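Local coordinates for beta-phenylalanine aminotransferase (PDB 4AO9), which probably catalyses the pyridoxal-5'-phosphate-dependent transfer of the amino group of beta-phenylalanine to a keto acid, as a class-III aminotransferase, at residues Phe48-Gln51 with Ala52-Met55; Leu64-Pro68 with Phe69-Ile73; Ala33-Arg36 with Phe37-Asn41. One frame throughout, in Å; residues are numbered along the deposited sequence.

Contact 1 (Phe48-Gln51 with Ala52-Met55)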
ATOM      1  N   PHE A  48      -7.212  24.638  -4.116  1.00 11.87           N
ATOM      2  CA  PHE A  48      -7.107  23.818  -5.317  1.00 11.48           C
ATOM      3  C   PHE A  48      -6.086  24.378  -6.299  1.00 11.91           C
ATOM      4  O   PHE A  48      -5.223  23.648  -6.798  1.00 11.65           O
ATOM      5  CB  PHE A  48      -8.473  23.665  -6.003  1.00 11.54           C
ATOM      6  CG  PHE A  48      -8.404  22.958  -7.325  1.00 12.02           C
ATOM      7  CD1 PHE A  48      -8.340  21.571  -7.375  1.00 12.88           C
ATOM      8  CD2 PHE A  48      -8.392  23.683  -8.521  1.00 14.07           C
ATOM      9  CE1 PHE A  48      -8.274  20.905  -8.601  1.00 14.47           C
ATOM     10  CE2 PHE A  48      -8.318  23.029  -9.758  1.00 14.75           C
ATOM     11  CZ  PHE A  48      -8.258  21.632  -9.792  1.00 14.47           C
ATOM     12  N   GLU A  49      -6.174  25.677  -6.570  1.00 12.06           N
ATOM     13  CA  GLU A  49      -5.270  26.289  -7.535  1.00 13.27           C
ATOM     14  C   GLU A  49      -3.813  26.200  -7.090  1.00 12.93           C
ATOM     15  O   GLU A  49      -2.910  25.983  -7.906  1.00 13.75           O
ATOM     16  CB  GLU A  49      -5.671  27.747  -7.787  1.00 13.59           C
ATOM     17  CG  GLU A  49      -6.965  27.881  -8.585  1.00 17.27           C
ATOM     18  CD  GLU A  49      -7.595  29.277  -8.559  1.00 22.52           C
ATOM     19  OE1 GLU A  49      -7.104  30.182  -7.845  1.00 26.34           O
ATOM     20  OE2 GLU A  49      -8.607  29.463  -9.261  1.00 25.90           O
ATOM     21  N   ALA A  50      -3.586  26.364  -5.792  1.00 12.47           N
ATOM     22  CA  ALA A  50      -2.234  26.311  -5.252  1.00 12.15           C
ATOM     23  C   ALA A  50      -1.663  24.892  -5.331  1.00 12.00           C
ATOM     24  O   ALA A  50      -0.508  24.681  -5.735  1.00 11.93           O
ATOM     25  CB  ALA A  50      -2.241  26.815  -3.815  1.00 12.24           C
ATOM     26  N   GLN A  51      -2.492  23.924  -4.967  1.00 11.33           N
ATOM     27  CA  GLN A  51      -2.067  22.535  -4.876  1.00 11.07           C
ATOM     28  C   GLN A  51      -1.882  21.900  -6.257  1.00 10.93           C
ATOM     29  O   GLN A  51      -1.093  20.958  -6.404  1.00 10.75           O
ATOM     30  CB  GLN A  51      -3.060  21.773  -4.001  1.00 10.94           C
ATOM     31  CG  GLN A  51      -2.727  20.322  -3.708  1.00 11.41           C
ATOM     32  CD  GLN A  51      -3.526  19.804  -2.529  1.00 11.95           C
ATOM     33  OE1 GLN A  51      -3.361  20.281  -1.402  1.00 14.79           O
ATOM     34  NE2 GLN A  51      -4.396  18.842  -2.777  1.00 12.47           N
ATOM     35  N   ALA A  52      -2.584  22.423  -7.266  1.00 11.21           N
ATOM     36  CA  ALA A  52      -2.460  21.924  -8.646  1.00 11.14           C
ATOM     37  C   ALA A  52      -1.060  22.127  -9.237  1.00 11.16           C
ATOM     38  O   ALA A  52      -0.711  21.532 -10.260  1.00 11.54           O
ATOM     39  CB  ALA A  52      -3.534  22.555  -9.547  1.00 11.23           C
ATOM     40  N   ARG A  53      -0.251  22.964  -8.593  1.00 10.81           N
ATOM     41  CA  ARG A  53       1.131  23.136  -9.027  1.00 11.26           C
ATOM     42  C   ARG A  53       1.945  21.853  -8.837  1.00 11.34           C
ATOM     43  O   ARG A  53       2.851  21.576  -9.625  1.00 12.74           O
ATOM     44  CB  ARG A  53       1.802  24.283  -8.266  1.00 11.76           C
ATOM     45  CG  ARG A  53       1.165  25.642  -8.494  1.00 14.44           C
ATOM     46  CD  ARG A  53       1.886  26.722  -7.681  1.00 17.37           C
ATOM     47  NE  ARG A  53       1.530  26.690  -6.258  1.00 18.46           N
ATOM     48  CZ  ARG A  53       2.039  27.510  -5.334  1.00 20.28           C
ATOM     49  NH1 ARG A  53       2.916  28.448  -5.674  1.00 22.01           N
ATOM     50  NH2 ARG A  53       1.663  27.399  -4.068  1.00 19.90           N
ATOM     51  N   TYR A  54       1.612  21.087  -7.796  1.00  9.94           N
ATOM     52  CA  TYR A  54       2.485  20.002  -7.322  1.00  9.48           C
ATOM     53  C   TYR A  54       1.916  18.614  -7.485  1.00  9.33           C
ATOM     54  O   TYR A  54       2.653  17.634  -7.359  1.00  9.34           O
ATOM     55  CB  TYR A  54       2.867  20.226  -5.859  1.00  9.81           C
ATOM     56  CG  TYR A  54       3.380  21.614  -5.647  1.00 10.55           C
ATOM     57  CD1 TYR A  54       4.608  21.988  -6.156  1.00 10.70           C
ATOM     58  CD2 TYR A  54       2.614  22.560  -4.970  1.00 10.65           C
ATOM     59  CE1 TYR A  54       5.082  23.280  -5.984  1.00 12.48           C
ATOM     60  CE2 TYR A  54       3.076  23.850  -4.789  1.00 12.32           C
ATOM     61  CZ  TYR A  54       4.305  24.197  -5.302  1.00 12.79           C
ATOM     62  OH  TYR A  54       4.768  25.487  -5.125  1.00 17.34           O
ATOM     63  N   MET A  55       0.614  18.530  -7.716  1.00  9.51           N
ATOM     64  CA  MET A  55      -0.027  17.238  -7.972  1.00  9.87           C
ATOM     65  C   MET A  55      -0.964  17.423  -9.143  1.00 10.35           C
ATOM     66  O   MET A  55      -1.594  18.460  -9.239  1.00 10.40           O
ATOM     67  CB  MET A  55      -0.778  16.721  -6.739  1.00  9.86           C
ATOM     68  CG  MET A  55       0.129  16.472  -5.527  1.00 10.59           C
ATOM     69  SD  MET A  55      -0.554  15.428  -4.203  1.00 12.04           S
ATOM     70  CE  MET A  55      -1.828  16.521  -3.574  1.00 15.22           C
TER

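Contact 2 (Leu64-Pro68 with Phe69-Ile73)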
ATOM      1  N   LEU A  64     -11.653  11.503  -5.467  1.00 14.33           N
ATOM      2  CA  LEU A  64     -11.838  12.721  -4.686  1.00 13.96           C
ATOM      3  C   LEU A  64     -11.959  13.952  -5.567  1.00 14.43           C
ATOM      4  O   LEU A  64     -12.380  15.000  -5.091  1.00 15.34           O
ATOM      5  CB  LEU A  64     -10.689  12.916  -3.693  1.00 13.84           C
ATOM      6  CG  LEU A  64     -10.455  11.818  -2.652  1.00 13.00           C
ATOM      7  CD1 LEU A  64      -9.334  12.261  -1.715  1.00 13.69           C
ATOM      8  CD2 LEU A  64     -11.728  11.459  -1.865  1.00 13.52           C
ATOM      9  N   PHE A  65     -11.580  13.846  -6.838  1.00 13.46           N
ATOM     10  CA  PHE A  65     -11.765  14.990  -7.724  1.00 12.96           C
ATOM     11  C   PHE A  65     -13.168  15.043  -8.310  1.00 13.27           C
ATOM     12  O   PHE A  65     -13.707  14.033  -8.762  1.00 13.42           O
ATOM     13  CB  PHE A  65     -10.760  15.007  -8.879  1.00 12.98           C
ATOM     14  CG  PHE A  65     -10.937  16.201  -9.775  1.00 13.49           C
ATOM     15  CD1 PHE A  65     -11.815  16.157 -10.856  1.00 14.75           C
ATOM     16  CD2 PHE A  65     -10.276  17.389  -9.495  1.00 14.80           C
ATOM     17  CE1 PHE A  65     -12.013  17.281 -11.665  1.00 16.61           C
ATOM     18  CE2 PHE A  65     -10.472  18.523 -10.300  1.00 15.95           C
ATOM     19  CZ  PHE A  65     -11.348  18.461 -11.378  1.00 16.68           C
ATOM     20  N   TYR A  66     -13.748  16.239  -8.301  1.00 12.76           N
ATOM     21  CA  TYR A  66     -14.955  16.510  -9.080  1.00 12.74           C
ATOM     22  C   TYR A  66     -14.924  17.953  -9.564  1.00 13.20           C
ATOM     23  O   TYR A  66     -14.262  18.814  -8.959  1.00 12.97           O
ATOM     24  CB  TYR A  66     -16.239  16.225  -8.282  1.00 12.46           C
ATOM     25  CG  TYR A  66     -16.242  16.816  -6.892  1.00 11.19           C
ATOM     26  CD1 TYR A  66     -15.712  16.095  -5.814  1.00 10.97           C
ATOM     27  CD2 TYR A  66     -16.763  18.097  -6.642  1.00 10.97           C
ATOM     28  CE1 TYR A  66     -15.686  16.617  -4.533  1.00 11.20           C
ATOM     29  CE2 TYR A  66     -16.741  18.630  -5.345  1.00 11.40           C
ATOM     30  CZ  TYR A  66     -16.205  17.883  -4.297  1.00 10.79           C
ATOM     31  OH  TYR A  66     -16.183  18.394  -3.016  1.00 11.96           O
ATOM     32  N   ALA A  67     -15.631  18.206 -10.665  1.00 13.71           N
ATOM     33  CA  ALA A  67     -15.722  19.542 -11.232  1.00 14.44           C
ATOM     34  C   ALA A  67     -16.743  20.392 -10.469  1.00 14.53           C
ATOM     35  O   ALA A  67     -17.692  19.856  -9.900  1.00 14.77           O
ATOM     36  CB  ALA A  67     -16.075  19.453 -12.710  1.00 14.56           C
ATOM     37  N   PRO A  68     -16.559  21.724 -10.450  1.00 14.92           N
ATOM     38  CA  PRO A  68     -15.465  22.455 -11.094  1.00 14.97           C
ATOM     39  C   PRO A  68     -14.124  22.313 -10.367  1.00 14.99           C
ATOM     40  O   PRO A  68     -13.067  22.434 -10.999  1.00 16.18           O
ATOM     41  CB  PRO A  68     -15.964  23.904 -11.090  1.00 15.25           C
ATOM     42  CG  PRO A  68     -16.873  23.994  -9.925  1.00 15.18           C
ATOM     43  CD  PRO A  68     -17.541  22.633  -9.825  1.00 14.66           C
ATOM     44  N   PHE A  69     -14.185  22.037  -9.063  1.00 13.99           N
ATOM     45  CA  PHE A  69     -13.022  21.716  -8.227  1.00 13.56           C
ATOM     46  C   PHE A  69     -13.558  21.072  -6.953  1.00 13.10           C
ATOM     47  O   PHE A  69     -14.691  21.333  -6.567  1.00 12.93           O
ATOM     48  CB  PHE A  69     -12.195  22.969  -7.877  1.00 14.14           C
ATOM     49  CG  PHE A  69     -12.984  24.035  -7.174  1.00 14.17           C
ATOM     50  CD1 PHE A  69     -13.664  25.005  -7.901  1.00 15.16           C
ATOM     51  CD2 PHE A  69     -13.070  24.062  -5.783  1.00 13.70           C
ATOM     52  CE1 PHE A  69     -14.412  25.984  -7.259  1.00 16.36           C
ATOM     53  CE2 PHE A  69     -13.824  25.038  -5.126  1.00 14.60           C
ATOM     54  CZ  PHE A  69     -14.500  26.008  -5.873  1.00 16.37           C
ATOM     55  N   PRO A  70     -12.751  20.220  -6.297  1.00 12.56           N
ATOM     56  CA  PRO A  70     -13.226  19.585  -5.068  1.00 12.30           C
ATOM     57  C   PRO A  70     -13.064  20.492  -3.860  1.00 12.02           C
ATOM     58  O   PRO A  70     -12.117  21.288  -3.800  1.00 12.25           O
ATOM     59  CB  PRO A  70     -12.324  18.354  -4.940  1.00 12.12           C
ATOM     60  CG  PRO A  70     -11.042  18.777  -5.615  1.00 12.17           C
ATOM     61  CD  PRO A  70     -11.493  19.621  -6.778  1.00 12.92           C
ATOM     62  N   LEU A  71     -13.966  20.349  -2.899  1.00 11.43           N
ATOM     63  CA  LEU A  71     -13.804  21.000  -1.603  1.00 11.51           C
ATOM     64  C   LEU A  71     -12.596  20.436  -0.871  1.00 10.92           C
ATOM     65  O   LEU A  71     -12.334  19.225  -0.909  1.00 11.62           O
ATOM     66  CB  LEU A  71     -15.039  20.788  -0.726  1.00 11.94           C
ATOM     67  CG  LEU A  71     -16.384  21.349  -1.192  1.00 13.02           C
ATOM     68  CD1 LEU A  71     -17.514  20.864  -0.286  1.00 17.18           C
ATOM     69  CD2 LEU A  71     -16.340  22.858  -1.200  1.00 15.70           C
ATOM     70  N   THR A  72     -11.846  21.326  -0.230  1.00 10.63           N
ATOM     71  CA  THR A  72     -10.879  20.913   0.777  1.00 10.45           C
ATOM     72  C   THR A  72     -11.591  20.723   2.108  1.00 10.76           C
ATOM     73  O   THR A  72     -12.362  21.585   2.539  1.00 11.14           O
ATOM     74  CB  THR A  72      -9.750  21.943   0.907  1.00 10.32           C
ATOM     75  OG1 THR A  72      -8.939  21.877  -0.264  1.00 11.76           O
ATOM     76  CG2 THR A  72      -8.868  21.663   2.123  1.00 10.85           C
ATOM     77  N   ILE A  73     -11.330  19.586   2.744  1.00 10.54           N
ATOM     78  CA  ILE A  73     -11.898  19.276   4.050  1.00 11.09           C
ATOM     79  C   ILE A  73     -10.884  19.663   5.126  1.00 11.53           C
ATOM     80  O   ILE A  73      -9.751  19.179   5.115  1.00 11.52           O
ATOM     81  CB  ILE A  73     -12.317  17.777   4.149  1.00 10.92           C
ATOM     82  CG1 ILE A  73     -13.341  17.412   3.055  1.00 10.77           C
ATOM     83  CG2 ILE A  73     -12.837  17.429   5.544  1.00 11.97           C
ATOM     84  CD1 ILE A  73     -14.596  18.301   3.010  1.00 12.33           C
TER
HETATM   85  O   HOH W   1     -14.258  17.333  -1.391  1.00 10.24           O

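Contact 3 (Ala33-Arg36 with Phe37-Asn41)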
ATOM      1  N   ALA A  33     -25.551  25.467 -10.604  1.00 19.49           N
ATOM      2  CA  ALA A  33     -24.991  24.769  -9.441  1.00 18.44           C
ATOM      3  C   ALA A  33     -23.481  24.994  -9.314  1.00 17.85           C
ATOM      4  O   ALA A  33     -22.971  25.234  -8.208  1.00 17.14           O
ATOM      5  CB  ALA A  33     -25.318  23.280  -9.496  1.00 18.17           C
ATOM      6  N   TYR A  34     -22.779  24.929 -10.447  1.00 17.66           N
ATOM      7  CA  TYR A  34     -21.337  25.200 -10.483  1.00 17.54           C
ATOM      8  C   TYR A  34     -21.037  26.606  -9.960  1.00 18.13           C
ATOM      9  O   TYR A  34     -20.134  26.793  -9.144  1.00 18.22           O
ATOM     10  CB  TYR A  34     -20.769  25.056 -11.896  1.00 17.58           C
ATOM     11  CG  TYR A  34     -20.375  23.653 -12.345  1.00 16.83           C
ATOM     12  CD1 TYR A  34     -21.103  22.525 -11.963  1.00 18.37           C
ATOM     13  CD2 TYR A  34     -19.287  23.473 -13.204  1.00 18.10           C
ATOM     14  CE1 TYR A  34     -20.741  21.246 -12.412  1.00 17.82           C
ATOM     15  CE2 TYR A  34     -18.916  22.210 -13.655  1.00 18.06           C
ATOM     16  CZ  TYR A  34     -19.652  21.099 -13.264  1.00 18.02           C
ATOM     17  OH  TYR A  34     -19.279  19.855 -13.725  1.00 20.41           O
ATOM     18  N   ARG A  35     -21.807  27.593 -10.423  1.00 18.52           N
ATOM     19  CA  ARG A  35     -21.574  28.975 -10.004  1.00 18.93           C
ATOM     20  C   ARG A  35     -21.788  29.173  -8.509  1.00 18.35           C
ATOM     21  O   ARG A  35     -20.960  29.796  -7.836  1.00 18.42           O
ATOM     22  CB  ARG A  35     -22.450  29.959 -10.789  1.00 20.00           C
ATOM     23  CG  ARG A  35     -22.145  31.414 -10.440  1.00 22.06           C
ATOM     24  CD  ARG A  35     -23.216  32.385 -10.914  1.00 26.06           C
ATOM     25  NE  ARG A  35     -24.542  32.138 -10.343  1.00 28.51           N
ATOM     26  CZ  ARG A  35     -24.884  32.349  -9.072  1.00 30.62           C
ATOM     27  NH1 ARG A  35     -23.993  32.787  -8.188  1.00 32.30           N
ATOM     28  NH2 ARG A  35     -26.128  32.095  -8.680  1.00 31.27           N
ATOM     29  N   ARG A  36     -22.903  28.658  -7.993  1.00 17.94           N
ATOM     30  CA  ARG A  36     -23.223  28.794  -6.578  1.00 17.85           C
ATOM     31  C   ARG A  36     -22.173  28.086  -5.711  1.00 16.68           C
ATOM     32  O   ARG A  36     -21.724  28.631  -4.700  1.00 16.79           O
ATOM     33  CB  ARG A  36     -24.633  28.275  -6.283  1.00 18.51           C
ATOM     34  CG  ARG A  36     -25.752  29.233  -6.714  1.00 21.22           C
ATOM     35  CD  ARG A  36     -27.136  28.750  -6.272  1.00 25.18           C
ATOM     36  NE  ARG A  36     -27.660  27.684  -7.132  1.00 29.06           N
ATOM     37  CZ  ARG A  36     -27.618  26.385  -6.843  1.00 30.41           C
ATOM     38  NH1 ARG A  36     -27.076  25.964  -5.702  1.00 31.73           N
ATOM     39  NH2 ARG A  36     -28.120  25.500  -7.698  1.00 30.29           N
ATOM     40  N   PHE A  37     -21.780  26.887  -6.134  1.00 16.23           N
ATOM     41  CA  PHE A  37     -20.731  26.129  -5.453  1.00 15.21           C
ATOM     42  C   PHE A  37     -19.415  26.912  -5.434  1.00 15.47           C
ATOM     43  O   PHE A  37     -18.773  27.046  -4.383  1.00 15.08           O
ATOM     44  CB  PHE A  37     -20.570  24.764  -6.134  1.00 14.54           C
ATOM     45  CG  PHE A  37     -19.382  23.964  -5.653  1.00 13.32           C
ATOM     46  CD1 PHE A  37     -19.491  23.128  -4.546  1.00 13.99           C
ATOM     47  CD2 PHE A  37     -18.164  24.061  -6.311  1.00 14.48           C
ATOM     48  CE1 PHE A  37     -18.391  22.393  -4.100  1.00 12.57           C
ATOM     49  CE2 PHE A  37     -17.058  23.336  -5.872  1.00 13.49           C
ATOM     50  CZ  PHE A  37     -17.178  22.495  -4.767  1.00 14.29           C
ATOM     51  N   THR A  38     -19.031  27.451  -6.591  1.00 15.43           N
ATOM     52  CA  THR A  38     -17.799  28.233  -6.713  1.00 16.13           C
ATOM     53  C   THR A  38     -17.822  29.478  -5.818  1.00 16.33           C
ATOM     54  O   THR A  38     -16.877  29.724  -5.074  1.00 16.52           O
ATOM     55  CB  THR A  38     -17.544  28.636  -8.183  1.00 16.38           C
ATOM     56  OG1 THR A  38     -17.360  27.455  -8.974  1.00 17.30           O
ATOM     57  CG2 THR A  38     -16.312  29.527  -8.314  1.00 16.39           C
ATOM     58  N   ASP A  39     -18.913  30.244  -5.882  1.00 17.11           N
ATOM     59  CA  ASP A  39     -19.019  31.499  -5.128  1.00 17.34           C
ATOM     60  C   ASP A  39     -18.992  31.288  -3.622  1.00 16.49           C
ATOM     61  O   ASP A  39     -18.469  32.121  -2.884  1.00 16.11           O
ATOM     62  CB  ASP A  39     -20.286  32.268  -5.516  1.00 18.82           C
ATOM     63  CG  ASP A  39     -20.250  32.781  -6.949  1.00 21.11           C
ATOM     64  OD1 ASP A  39     -19.176  32.720  -7.586  1.00 24.19           O
ATOM     65  OD2 ASP A  39     -21.307  33.236  -7.432  1.00 23.87           O
ATOM     66  N   ALA A  40     -19.533  30.150  -3.184  1.00 16.02           N
ATOM     67  CA  ALA A  40     -19.648  29.835  -1.764  1.00 15.49           C
ATOM     68  C   ALA A  40     -18.374  29.245  -1.170  1.00 14.78           C
ATOM     69  O   ALA A  40     -18.245  29.183   0.054  1.00 14.51           O
ATOM     70  CB  ALA A  40     -20.811  28.876  -1.540  1.00 16.32           C
ATOM     71  N   ASN A  41     -17.436  28.839  -2.029  1.00 13.88           N
ATOM     72  CA  ASN A  41     -16.232  28.123  -1.576  1.00 13.42           C
ATOM     73  C   ASN A  41     -14.903  28.709  -2.079  1.00 13.28           C
ATOM     74  O   ASN A  41     -14.073  27.994  -2.661  1.00 13.86           O
ATOM     75  CB  ASN A  41     -16.373  26.633  -1.902  1.00 13.02           C
ATOM     76  CG  ASN A  41     -17.470  25.987  -1.103  1.00 12.90           C
ATOM     77  OD1 ASN A  41     -17.317  25.757   0.095  1.00 13.20           O
ATOM     78  ND2 ASN A  41     -18.614  25.746  -1.742  1.00 13.93           N
TER

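Contact 1 (Phe48-Gln51 with Ala52-Met55)
The R53 side chain and the A50 carbonyl carry the polar side-chain part of this contact, at the C-terminal end of helix 42-51. The guanidinium donates through NE to A50 O at 2.9 Å, with an N-H...O angle of 169°. The acceptor lies at the edge of the guanidinium, in its plane, and the donor sits in the carbonyl plane on a lone pair, so both partners are well oriented. R53 CG stands beside its own backbone N (chi1 -62°) and the chain bends at chi3 (-77°), which turns the side chain back over the helix end. The backbone N of R53 adds a weak bond to the same oxygen at 3.3 Å. On one face of the guanidinium lies Y54 OH, 3.4 Å above the plane and over its centre.

The backbone bonds follow the last turn. A52 N reaches F48 O at 2.9 Å, an i to i+4 bond that carries the helical pattern past Q51. Q51 O then takes two donors, Y54 N at 3.0 Å and M55 N at 3.2 Å.

Side-chain packing is slight. The M55 methyl, CE, rests 3.6 Å from Q51 NE2 and about as near to Q51 CD, in van der Waals contact with the amide end, the two chains crossing at a slant. That amide is held from outside, where NE2 donates to A58 O. The second subunit packs here too, with its A133 on M55 and its R134 on Y54.

Chemically, A50 O is served by an arginine side chain and only weakly by a backbone amide, whereas Q51 O keeps the i to i+4 amide of M55 and adds that of Y54; the helix end is thereby closed beside the dimer interface.

Contact 2 (Leu64-Pro68 with Phe69-Ile73)
The Y66 ring carries P70 on one face: P70 CA stands 3.5 Å above the ring plane, offset toward the rim, and 22° off the normal through the centroid, which qualifies as a CH-pi contact. P70 CB also meets the same ring, 3.8 Å from Y66 CE1. The F65 ring approaches the proline obliquely, its CD2 lying 3.7 Å from P70 CD, so the pyrrolidine is gripped by two aromatic side chains. F69 places its CD1 3.9 Å from P68 CG.

Y66 CG lies between the backbone N and the carbonyl carbon (chi1 48°), which folds the ring back over the chain and carries its hydroxyl to the backbone of L71. L71 N donates to Y66 OH at 3.0 Å, with an angle of 165°, and a water hydrogen-bonded to that hydroxyl donates to L71 O at 2.7 Å. A phenylalanine here would probably leave the L71 amide without its acceptor and the water without one of its partners.

The peptide before P68 is cis, within the turn that brings Y66 and P70 to a CA-CA separation of 5.3 Å. Around this buried turn, helix 42-51 lays F48 against F65 and F69, while helix 23-40 offers F37 to F69 and L71. Beyond it, T72 and I73 enter strand 72-77 and pair in a parallel ladder with a strand of the second subunit.

Contact 3 (Ala33-Arg36 with Phe37-Asn41)
With CG opposite the backbone N (chi1 -176°) and a bend at chi3, R35 curls its guanidinium toward D39, whose CG takes the place beside its own backbone N. The result is an i to i+4 salt bridge, R35 NH1 to D39 OD2 at 2.8 Å. The oxygen lies at the guanidinium edge, near its plane, but the donor meets it on the anti side, and the two flat groups are turned 44° apart. With an N-H...O angle of 133° the bond is bent, and the one NH1-OD2 pair carries the bridge.

T38 OG1, also beside its backbone N, donates to Y34 O at 2.9 Å. T38 N reaches that same oxygen from the opposite face of the carbonyl plane, giving Y34 O two donors.

These contacts fall along the last turns of helix 23-40, where the alpha-helical i to i+4 ladder runs from F37 N to A33 O, at 2.9 Å, through to A40 N to R36 O, at 3.1 Å. Past the final turn, N41 ND2 folds back to F37 O at 2.9 Å, in the carbonyl plane and on a lone pair; N41 itself occupies the N-cap position of helix 42-51.

The F37 ring packs toward helix 398-410, edge-to-face on F406 and against L409. Y34 OH bonds Q402 of the same helix, while R36 NE forms a salt bridge with D32.

How the contacts relate
Along the chain the order is contact 3, contact 1, contact 2: the end of helix 23-40, the end of helix 42-51, then the loop running into strand 72-77. Contact 2 is the hub, its centre about 12 Å from the centre of each of the others. F48 bridges contacts 1 and 2, with F48 CE1 3.7 Å from F65 CE2, and A67 CB lies 3.4 Å from Y34 OH between contacts 2 and 3. Contacts 1 and 3 do not touch, their nearest atoms being about 8 Å apart. Contacts 1 and 2 lie at the dimer interface, where the sheet continues into the second subunit; contact 3 reaches it only through contact 2.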